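Local coordinates for coenzyme PQQ synthesis protein B (Methylobacterium extorquens, PDB 4Z7R) that takes part in pyrroloquinoline quinone biosynthesis, binds zinc within a metallo-beta-lactamase fold, and may help carry PQQ or its precursor to the periplasm, at residues A[56-61]-A[93-98]; A[82-87]-A[104-109]; A[190-195]-A[212-217]. One frame throughout, in Å; residues are numbered along the deposited sequence.

Contact 1: residues A[56-61]-A[93-98]; sequences ASPDIR and HVAGLL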
loop_
_atom_site.group_PDB
_atom_site.type_symbol
_atom_site.label_atom_id
_atom_site.label_comp_id
_atom_site.label_asym_id
_atom_site.label_seq_id
_atom_site.Cartn_x
_atom_site.Cartn_y
_atom_site.Cartn_z
ATOM N N ALA A 56 -9.565 1.293 -3.783
ATOM C CA ALA A 56 -8.587 0.372 -3.212
ATOM C C ALA A 56 -7.237 1.073 -3.089
ATOM O O ALA A 56 -6.487 1.177 -4.059
ATOM C CB ALA A 56 -8.456 -0.899 -4.033
ATOM N N SER A 57 -6.946 1.567 -1.889
ATOM C CA SER A 57 -5.803 2.448 -1.660
ATOM C C SER A 57 -4.496 1.678 -1.451
ATOM O O SER A 57 -4.519 0.485 -1.160
ATOM C CB SER A 57 -6.088 3.348 -0.452
ATOM O OG SER A 57 -5.490 2.828 0.720
ATOM N N PRO A 58 -3.345 2.362 -1.604
ATOM C CA PRO A 58 -2.053 1.717 -1.347
ATOM C C PRO A 58 -1.923 1.178 0.082
ATOM O O PRO A 58 -1.063 0.337 0.340
ATOM C CB PRO A 58 -1.043 2.843 -1.595
ATOM C CG PRO A 58 -1.740 3.768 -2.536
ATOM C CD PRO A 58 -3.175 3.736 -2.112
ATOM N N ASP A 59 -2.762 1.670 0.991
ATOM C CA ASP A 59 -2.719 1.266 2.393
ATOM C C ASP A 59 -3.697 0.138 2.718
ATOM O O ASP A 59 -3.930 -0.156 3.888
ATOM C CB ASP A 59 -3.040 2.457 3.297
ATOM C CG ASP A 59 -2.101 3.628 3.085
ATOM O OD1 ASP A 59 -0.907 3.505 3.425
ATOM O OD2 ASP A 59 -2.564 4.674 2.583
ATOM N N ILE A 60 -4.264 -0.487 1.692
ATOM C CA ILE A 60 -5.420 -1.363 1.885
ATOM C C ILE A 60 -5.148 -2.516 2.853
ATOM O O ILE A 60 -6.040 -2.932 3.595
ATOM C CB ILE A 60 -5.922 -1.928 0.535
ATOM C CG1 ILE A 60 -7.220 -2.719 0.730
ATOM C CG2 ILE A 60 -4.856 -2.786 -0.129
ATOM C CD1 ILE A 60 -7.835 -3.210 -0.560
ATOM N N ARG A 61 -3.917 -3.019 2.872
ATOM C CA ARG A 61 -3.595 -4.121 3.764
ATOM C C ARG A 61 -3.634 -3.672 5.228
ATOM O O ARG A 61 -4.128 -4.394 6.092
ATOM C CB ARG A 61 -2.234 -4.723 3.418
ATOM C CG ARG A 61 -1.980 -5.996 4.178
ATOM C CD ARG A 61 -0.740 -6.736 3.728
ATOM N NE ARG A 61 -0.410 -7.735 4.733
ATOM C CZ ARG A 61 0.302 -7.474 5.820
ATOM N NH1 ARG A 61 0.538 -8.431 6.703
ATOM N NH2 ARG A 61 0.782 -6.252 6.018
ATOM N N HIS A 93 -6.448 5.419 -5.448
ATOM C CA HIS A 93 -7.710 4.676 -5.504
ATOM C C HIS A 93 -7.597 3.280 -6.127
ATOM O O HIS A 93 -8.488 2.448 -5.944
ATOM C CB HIS A 93 -8.769 5.486 -6.254
ATOM C CG HIS A 93 -9.352 6.607 -5.453
ATOM N ND1 HIS A 93 -9.957 7.702 -6.030
ATOM C CD2 HIS A 93 -9.439 6.792 -4.113
ATOM C CE1 HIS A 93 -10.383 8.518 -5.084
ATOM N NE2 HIS A 93 -10.081 7.990 -3.910
ATOM N N VAL A 94 -6.524 3.021 -6.872
ATOM C CA VAL A 94 -6.414 1.750 -7.594
ATOM C C VAL A 94 -5.228 0.872 -7.179
ATOM O O VAL A 94 -5.225 -0.326 -7.461
ATOM C CB VAL A 94 -6.315 1.977 -9.121
ATOM C CG1 VAL A 94 -7.496 2.796 -9.621
ATOM C CG2 VAL A 94 -4.993 2.645 -9.485
ATOM N N ALA A 95 -4.228 1.454 -6.521
ATOM C CA ALA A 95 -3.017 0.702 -6.176
ATOM C C ALA A 95 -3.313 -0.502 -5.281
ATOM O O ALA A 95 -2.635 -1.526 -5.363
ATOM C CB ALA A 95 -1.995 1.611 -5.506
ATOM N N GLY A 96 -4.338 -0.381 -4.444
ATOM C CA GLY A 96 -4.719 -1.457 -3.544
ATOM C C GLY A 96 -5.160 -2.742 -4.221
ATOM O O GLY A 96 -5.153 -3.811 -3.604
ATOM N N LEU A 97 -5.547 -2.643 -5.487
ATOM C CA LEU A 97 -6.002 -3.809 -6.235
ATOM C C LEU A 97 -4.894 -4.854 -6.340
ATOM O O LEU A 97 -5.164 -6.051 -6.398
ATOM C CB LEU A 97 -6.480 -3.401 -7.629
ATOM C CG LEU A 97 -7.714 -2.497 -7.684
ATOM C CD1 LEU A 97 -8.000 -2.069 -9.116
ATOM C CD2 LEU A 97 -8.920 -3.194 -7.082
ATOM N N LEU A 98 -3.646 -4.393 -6.351
ATOM C CA LEU A 98 -2.497 -5.291 -6.444
ATOM C C LEU A 98 -2.367 -6.191 -5.216
ATOM O O LEU A 98 -1.714 -7.233 -5.266
ATOM C CB LEU A 98 -1.208 -4.486 -6.634
ATOM C CG LEU A 98 -1.118 -3.648 -7.909
ATOM C CD1 LEU A 98 0.215 -2.907 -7.979
ATOM C CD2 LEU A 98 -1.310 -4.525 -9.136
#

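Contact 2: residues A[82-87]-A[104-109]; sequences HAVLLT and QPFTLY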
loop_
_atom_site.group_PDB
_atom_site.type_symbol
_atom_site.label_atom_id
_atom_site.label_comp_id
_atom_site.label_asym_id
_atom_site.label_seq_id
_atom_site.Cartn_x
_atom_site.Cartn_y
_atom_site.Cartn_z
ATOM N N HIS A 82 -16.934 -8.429 -0.864
ATOM C CA HIS A 82 -17.595 -9.105 -1.976
ATOM C C HIS A 82 -17.360 -8.396 -3.300
ATOM O O HIS A 82 -17.380 -9.024 -4.357
ATOM C CB HIS A 82 -19.102 -9.203 -1.722
ATOM C CG HIS A 82 -19.503 -10.374 -0.880
ATOM N ND1 HIS A 82 -18.771 -10.795 0.208
ATOM C CD2 HIS A 82 -20.563 -11.211 -0.967
ATOM C CE1 HIS A 82 -19.361 -11.842 0.755
ATOM N NE2 HIS A 82 -20.452 -12.114 0.062
ATOM N N ALA A 83 -17.140 -7.088 -3.245
ATOM C CA ALA A 83 -16.976 -6.311 -4.465
ATOM C C ALA A 83 -16.149 -5.056 -4.237
ATOM O O ALA A 83 -16.053 -4.553 -3.119
ATOM C CB ALA A 83 -18.341 -5.947 -5.042
ATOM N N VAL A 84 -15.542 -4.559 -5.309
ATOM C CA VAL A 84 -14.794 -3.312 -5.250
ATOM C C VAL A 84 -15.288 -2.381 -6.346
ATOM O O VAL A 84 -15.478 -2.798 -7.491
ATOM C CB VAL A 84 -13.275 -3.541 -5.402
ATOM C CG1 VAL A 84 -12.520 -2.213 -5.343
ATOM C CG2 VAL A 84 -12.774 -4.487 -4.327
ATOM N N LEU A 85 -15.535 -1.130 -5.978
ATOM C CA LEU A 85 -15.937 -0.106 -6.933
ATOM C C LEU A 85 -14.906 1.022 -6.954
ATOM O O LEU A 85 -14.496 1.515 -5.905
ATOM C CB LEU A 85 -17.328 0.435 -6.589
ATOM C CG LEU A 85 -17.752 1.752 -7.241
ATOM C CD1 LEU A 85 -17.941 1.577 -8.740
ATOM C CD2 LEU A 85 -19.026 2.280 -6.595
ATOM N N LEU A 86 -14.489 1.419 -8.151
ATOM C CA LEU A 86 -13.571 2.546 -8.317
ATOM C C LEU A 86 -14.306 3.812 -8.740
ATOM O O LEU A 86 -15.114 3.781 -9.667
ATOM C CB LEU A 86 -12.492 2.213 -9.348
ATOM C CG LEU A 86 -11.759 0.886 -9.165
ATOM C CD1 LEU A 86 -10.842 0.614 -10.352
ATOM C CD2 LEU A 86 -10.979 0.894 -7.866
ATOM N N THR A 87 -14.036 4.919 -8.053
ATOM C CA THR A 87 -14.662 6.193 -8.396
ATOM C C THR A 87 -13.813 7.000 -9.384
ATOM O O THR A 87 -14.323 7.886 -10.070
ATOM C CB THR A 87 -14.930 7.049 -7.138
ATOM O OG1 THR A 87 -13.693 7.342 -6.473
ATOM C CG2 THR A 87 -15.855 6.312 -6.184
ATOM N N GLN A 104 -8.716 -14.700 -4.505
ATOM C CA GLN A 104 -9.987 -14.350 -3.883
ATOM C C GLN A 104 -11.006 -13.857 -4.906
ATOM O O GLN A 104 -10.772 -12.865 -5.595
ATOM C CB GLN A 104 -9.787 -13.288 -2.806
ATOM C CG GLN A 104 -11.020 -13.053 -1.956
ATOM C CD GLN A 104 -11.341 -14.250 -1.088
ATOM O OE1 GLN A 104 -10.447 -14.997 -0.696
ATOM N NE2 GLN A 104 -12.619 -14.441 -0.785
ATOM N N PRO A 105 -12.145 -14.554 -5.007
ATOM C CA PRO A 105 -13.207 -14.114 -5.914
ATOM C C PRO A 105 -13.902 -12.846 -5.430
ATOM O O PRO A 105 -14.291 -12.755 -4.265
ATOM C CB PRO A 105 -14.191 -15.298 -5.920
ATOM C CG PRO A 105 -13.480 -16.433 -5.242
ATOM C CD PRO A 105 -12.473 -15.819 -4.330
ATOM N N PHE A 106 -14.037 -11.876 -6.327
ATOM C CA PHE A 106 -14.906 -10.725 -6.114
ATOM C C PHE A 106 -15.180 -10.074 -7.462
ATOM O O PHE A 106 -14.585 -10.459 -8.469
ATOM C CB PHE A 106 -14.290 -9.719 -5.132
ATOM C CG PHE A 106 -13.008 -9.093 -5.607
ATOM C CD1 PHE A 106 -11.788 -9.698 -5.352
ATOM C CD2 PHE A 106 -13.020 -7.882 -6.285
ATOM C CE1 PHE A 106 -10.607 -9.116 -5.777
ATOM C CE2 PHE A 106 -11.844 -7.297 -6.714
ATOM C CZ PHE A 106 -10.636 -7.912 -6.460
ATOM N N THR A 107 -16.092 -9.109 -7.489
ATOM C CA THR A 107 -16.376 -8.386 -8.722
ATOM C C THR A 107 -15.843 -6.959 -8.633
ATOM O O THR A 107 -16.135 -6.231 -7.682
ATOM C CB THR A 107 -17.885 -8.349 -9.046
ATOM O OG1 THR A 107 -18.394 -9.687 -9.133
ATOM C CG2 THR A 107 -18.121 -7.649 -10.376
ATOM N N LEU A 108 -15.044 -6.577 -9.621
ATOM C CA LEU A 108 -14.517 -5.225 -9.712
ATOM C C LEU A 108 -15.385 -4.375 -10.638
ATOM O O LEU A 108 -15.549 -4.697 -11.816
ATOM C CB LEU A 108 -13.068 -5.250 -10.203
ATOM C CG LEU A 108 -12.372 -3.910 -10.431
ATOM C CD1 LEU A 108 -12.315 -3.111 -9.136
ATOM C CD2 LEU A 108 -10.975 -4.141 -10.982
ATOM N N TYR A 109 -15.938 -3.295 -10.091
ATOM C CA TYR A 109 -16.813 -2.394 -10.837
ATOM C C TYR A 109 -16.159 -1.046 -11.116
ATOM O O TYR A 109 -15.502 -0.477 -10.245
ATOM C CB TYR A 109 -18.117 -2.144 -10.079
ATOM C CG TYR A 109 -18.983 -3.360 -9.843
ATOM C CD1 TYR A 109 -19.950 -3.740 -10.767
ATOM C CD2 TYR A 109 -18.860 -4.105 -8.679
ATOM C CE1 TYR A 109 -20.759 -4.846 -10.543
ATOM C CE2 TYR A 109 -19.662 -5.208 -8.445
ATOM C CZ TYR A 109 -20.610 -5.573 -9.380
ATOM O OH TYR A 109 -21.401 -6.674 -9.146
#

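Contact 3: residues A[190-195]-A[212-217]; sequences LAYIPG and ALLFDG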
loop_
_atom_site.group_PDB
_atom_site.type_symbol
_atom_site.label_atom_id
_atom_site.label_comp_id
_atom_site.label_asym_id
_atom_site.label_seq_id
_atom_site.Cartn_x
_atom_site.Cartn_y
_atom_site.Cartn_z
ATOM N N LEU A 190 -26.687 7.249 1.000
ATOM C CA LEU A 190 -25.354 7.802 1.205
ATOM C C LEU A 190 -24.758 8.310 -0.097
ATOM O O LEU A 190 -24.733 7.593 -1.100
ATOM C CB LEU A 190 -24.424 6.746 1.814
ATOM C CG LEU A 190 -22.922 7.059 1.812
ATOM C CD1 LEU A 190 -22.594 8.234 2.709
ATOM C CD2 LEU A 190 -22.109 5.835 2.213
ATOM N N ALA A 191 -24.275 9.548 -0.076
ATOM C CA ALA A 191 -23.552 10.094 -1.214
ATOM C C ALA A 191 -22.058 10.124 -0.911
ATOM O O ALA A 191 -21.620 10.732 0.064
ATOM C CB ALA A 191 -24.062 11.490 -1.559
ATOM N N TYR A 192 -21.288 9.438 -1.747
ATOM C CA TYR A 192 -19.838 9.365 -1.606
ATOM C C TYR A 192 -19.155 9.938 -2.837
ATOM O O TYR A 192 -19.201 9.350 -3.917
ATOM C CB TYR A 192 -19.404 7.918 -1.364
ATOM C CG TYR A 192 -17.909 7.681 -1.347
ATOM C CD1 TYR A 192 -17.108 8.173 -0.327
ATOM C CD2 TYR A 192 -17.304 6.940 -2.356
ATOM C CE1 TYR A 192 -15.737 7.940 -0.318
ATOM C CE2 TYR A 192 -15.947 6.700 -2.355
ATOM C CZ TYR A 192 -15.167 7.201 -1.338
ATOM O OH TYR A 192 -13.814 6.957 -1.351
ATOM N N ILE A 193 -18.539 11.104 -2.667
ATOM C CA ILE A 193 -17.898 11.822 -3.765
ATOM C C ILE A 193 -16.534 12.330 -3.295
ATOM O O ILE A 193 -16.383 13.507 -2.966
ATOM C CB ILE A 193 -18.764 13.007 -4.260
ATOM C CG1 ILE A 193 -20.220 12.571 -4.463
ATOM C CG2 ILE A 193 -18.198 13.592 -5.547
ATOM C CD1 ILE A 193 -21.188 13.722 -4.590
ATOM N N PRO A 194 -15.535 11.434 -3.244
ATOM C CA PRO A 194 -14.217 11.781 -2.695
ATOM C C PRO A 194 -13.425 12.771 -3.552
ATOM O O PRO A 194 -12.519 13.424 -3.037
ATOM C CB PRO A 194 -13.498 10.432 -2.641
ATOM C CG PRO A 194 -14.151 9.618 -3.710
ATOM C CD PRO A 194 -15.593 10.036 -3.705
ATOM N N GLY A 195 -13.758 12.876 -4.834
ATOM C CA GLY A 195 -13.076 13.806 -5.718
ATOM C C GLY A 195 -14.052 14.625 -6.543
ATOM O O GLY A 195 -14.895 14.073 -7.244
ATOM N N ALA A 212 -26.413 10.930 4.494
ATOM C CA ALA A 212 -25.019 11.300 4.701
ATOM C C ALA A 212 -24.332 11.666 3.396
ATOM O O ALA A 212 -24.591 11.062 2.353
ATOM C CB ALA A 212 -24.264 10.172 5.390
ATOM N N LEU A 213 -23.460 12.667 3.469
ATOM C CA LEU A 213 -22.594 13.022 2.355
ATOM C C LEU A 213 -21.133 12.920 2.776
ATOM O O LEU A 213 -20.709 13.555 3.736
ATOM C CB LEU A 213 -22.890 14.438 1.849
ATOM C CG LEU A 213 -21.860 14.972 0.849
ATOM C CD1 LEU A 213 -21.888 14.182 -0.457
ATOM C CD2 LEU A 213 -22.070 16.459 0.588
ATOM N N LEU A 214 -20.374 12.099 2.062
ATOM C CA LEU A 214 -18.934 12.040 2.259
ATOM C C LEU A 214 -18.293 12.695 1.046
ATOM O O LEU A 214 -18.418 12.199 -0.076
ATOM C CB LEU A 214 -18.455 10.599 2.446
ATOM C CG LEU A 214 -18.521 10.006 3.861
ATOM C CD1 LEU A 214 -19.914 10.109 4.484
ATOM C CD2 LEU A 214 -18.049 8.562 3.843
ATOM N N PHE A 215 -17.621 13.818 1.273
ATOM C CA PHE A 215 -17.246 14.707 0.177
ATOM C C PHE A 215 -15.782 15.152 0.197
ATOM O O PHE A 215 -15.174 15.290 1.261
ATOM C CB PHE A 215 -18.158 15.938 0.185
ATOM C CG PHE A 215 -18.025 16.804 -1.033
ATOM C CD1 PHE A 215 -18.685 16.477 -2.208
ATOM C CD2 PHE A 215 -17.250 17.951 -1.002
ATOM C CE1 PHE A 215 -18.566 17.274 -3.333
ATOM C CE2 PHE A 215 -17.128 18.755 -2.124
ATOM C CZ PHE A 215 -17.788 18.415 -3.291
ATOM N N ASP A 216 -15.244 15.353 -1.004
ATOM C CA ASP A 216 -13.918 15.926 -1.250
ATOM C C ASP A 216 -13.585 17.035 -0.257
ATOM O O ASP A 216 -14.198 18.100 -0.277
ATOM C CB ASP A 216 -13.866 16.453 -2.692
ATOM C CG ASP A 216 -12.463 16.829 -3.152
ATOM O OD1 ASP A 216 -11.603 17.200 -2.325
ATOM O OD2 ASP A 216 -12.227 16.755 -4.376
ATOM N N GLY A 217 -12.600 16.774 0.598
ATOM C CA GLY A 217 -12.108 17.764 1.539
ATOM C C GLY A 217 -10.611 17.979 1.402
ATOM O O GLY A 217 -9.925 18.269 2.382
#

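Contact 1: residues A[56-61]-A[93-98]
Ala56 is held through both of its backbone polar atoms by segment 93-98. Its N donates to His93 O at 2.7 Å, a nearly straight bond (163° at the hydrogen), and its O accepts from Gly96 N, also at 2.7 Å but more bent. In each bond the donor stands above the plane of the carbonyl, by 38° at His93 O and by 55° at Ala56 O. The chain after Ala56 passes directly over Gly96, whose CA lies 3.1 Å from Ser57 O. A beta carbon on Gly96 would fall on this carbonyl and on Ala56 C, and tightly against Ile60 CG2, which rests 3.6 Å from Gly96 O. The packing then spreads outward: Ala56 CB meets Leu97 CD2 at 3.8 Å, and Pro58 CG touches Ala95 CB at 3.7 Å. Ser57 OG accepts from Asp59 N in an ST turn just before helix 60-66. Beyond it, Asp59 OD1 forms a salt bridge with Arg61 NH2 of the second subunit, so the same short segment also serves the dimer interface. Both segments belong to the metallo-beta-lactamase domain, and the His93 side chain is about 4 Å from a bound zinc ion. With main-chain atoms supplying both cross-contact hydrogen bonds and glycine allowing the close approach, the chemistry implies a junction specified more by backbone fit than by side-chain polarity.

Contact 2: residues A[82-87]-A[104-109]
Val84 faces Leu108 and Phe106 across two neighbouring parallel strands. Its CB lies 3.9 Å from Leu108 CD1, and from there the side chain forks. CG1, anti to the backbone N (chi1 180°), stays beside the same leucine methyl, while CG2 leans to the Phe106 ring, 3.8 Å from CE2 and almost as near CD2, in an oblique approach. Leu108 CD1 also reaches Leu86 CG, joining the aliphatic groups on this side of the sheet, where helix 112-119 packs on Leu86 and Leu108. On the other face, Ala83 CB sits at the edge of the Tyr109 ring, in its plane and 3.7 Å from CE2, and Thr107 CG2 covers one ring face toward the rim. The backbone underneath fixes the register: Val84 N donates to Thr107 O at 3.0 Å, Val84 O receives Tyr109 N at 2.7 Å in a nearly linear bond (177° at the hydrogen), and Leu86 N continues the ladder to Tyr109 O. A weak bond from Thr107 N to His82 O begins it. Strands 81-85 and 106-110, with helix 91-94 between them in the chain, thus form a beta-alpha-beta unit in one of the two mixed sheets of the metallo-beta-lactamase fold.

Contact 3: residues A[190-195]-A[212-217]
A beta-alpha-beta unit of the metallo-beta-lactamase fold brings Ala191 against Leu213 and Ile193 against Phe215 in parallel strands, with helix 201-207 in the connection. Four backbone hydrogen bonds link the strands. Leu214 uses both polar atoms, its N donating to Ala191 O at 2.7 Å and its O receiving Ile193 N at 2.8 Å; the latter bond is almost linear (178° at the hydrogen). On one face, Leu190 CD1 lies 3.7 Å from Leu214 CD1, and Leu214 CB approaches the edge of the Tyr192 ring in its plane, 3.9 Å from CD1. Pro194 CD covers the centre of one face of this ring. On the other face, Ala191 CB meets Leu213 CD1 at 3.6 Å, while Ile193 CB touches Phe215 CD1 and helix 201-207 packs on Ile193 and Leu213. At the strand ends Asp216 CG, anti to the backbone N (chi1 -169°), lies 3.4 Å from Pro194 O, and OD2 is 3.3 Å from Gly195 CA. OD2 also bonds to Cys196 N and His240 ND1, and OD1 to Thr218 OG1. The chemistry thus changes along the contact: a regular hydrogen-bonded ladder flanked by apolar side chains gives way to a buried acidic group held by several hydrogen-bond partners, though buried Pro194 O has none in the model.

Contacts 1 and 2 alternate along the chain, segment 93-98 falling between the strands of contact 2 in sequence. Their centres are 12 Å apart, and Leu97 CD2 of contact 1 packs 4.0 Å from Leu108 CD1 of contact 2. Contact 3 belongs to the other sheet, its centre about 19 Å from each of the others. Thr87 OG1 of contact 2 lies 3.6 Å from Pro194 CG of contact 3 and 3.8 Å from His93 CE1 of contact 1. A zinc ion is about 4 Å from the His93 side chain; Asp92, adjacent in sequence, and His265 bind zinc, and the packing of Thr87 on Pro194 brings the two sheets together nearby.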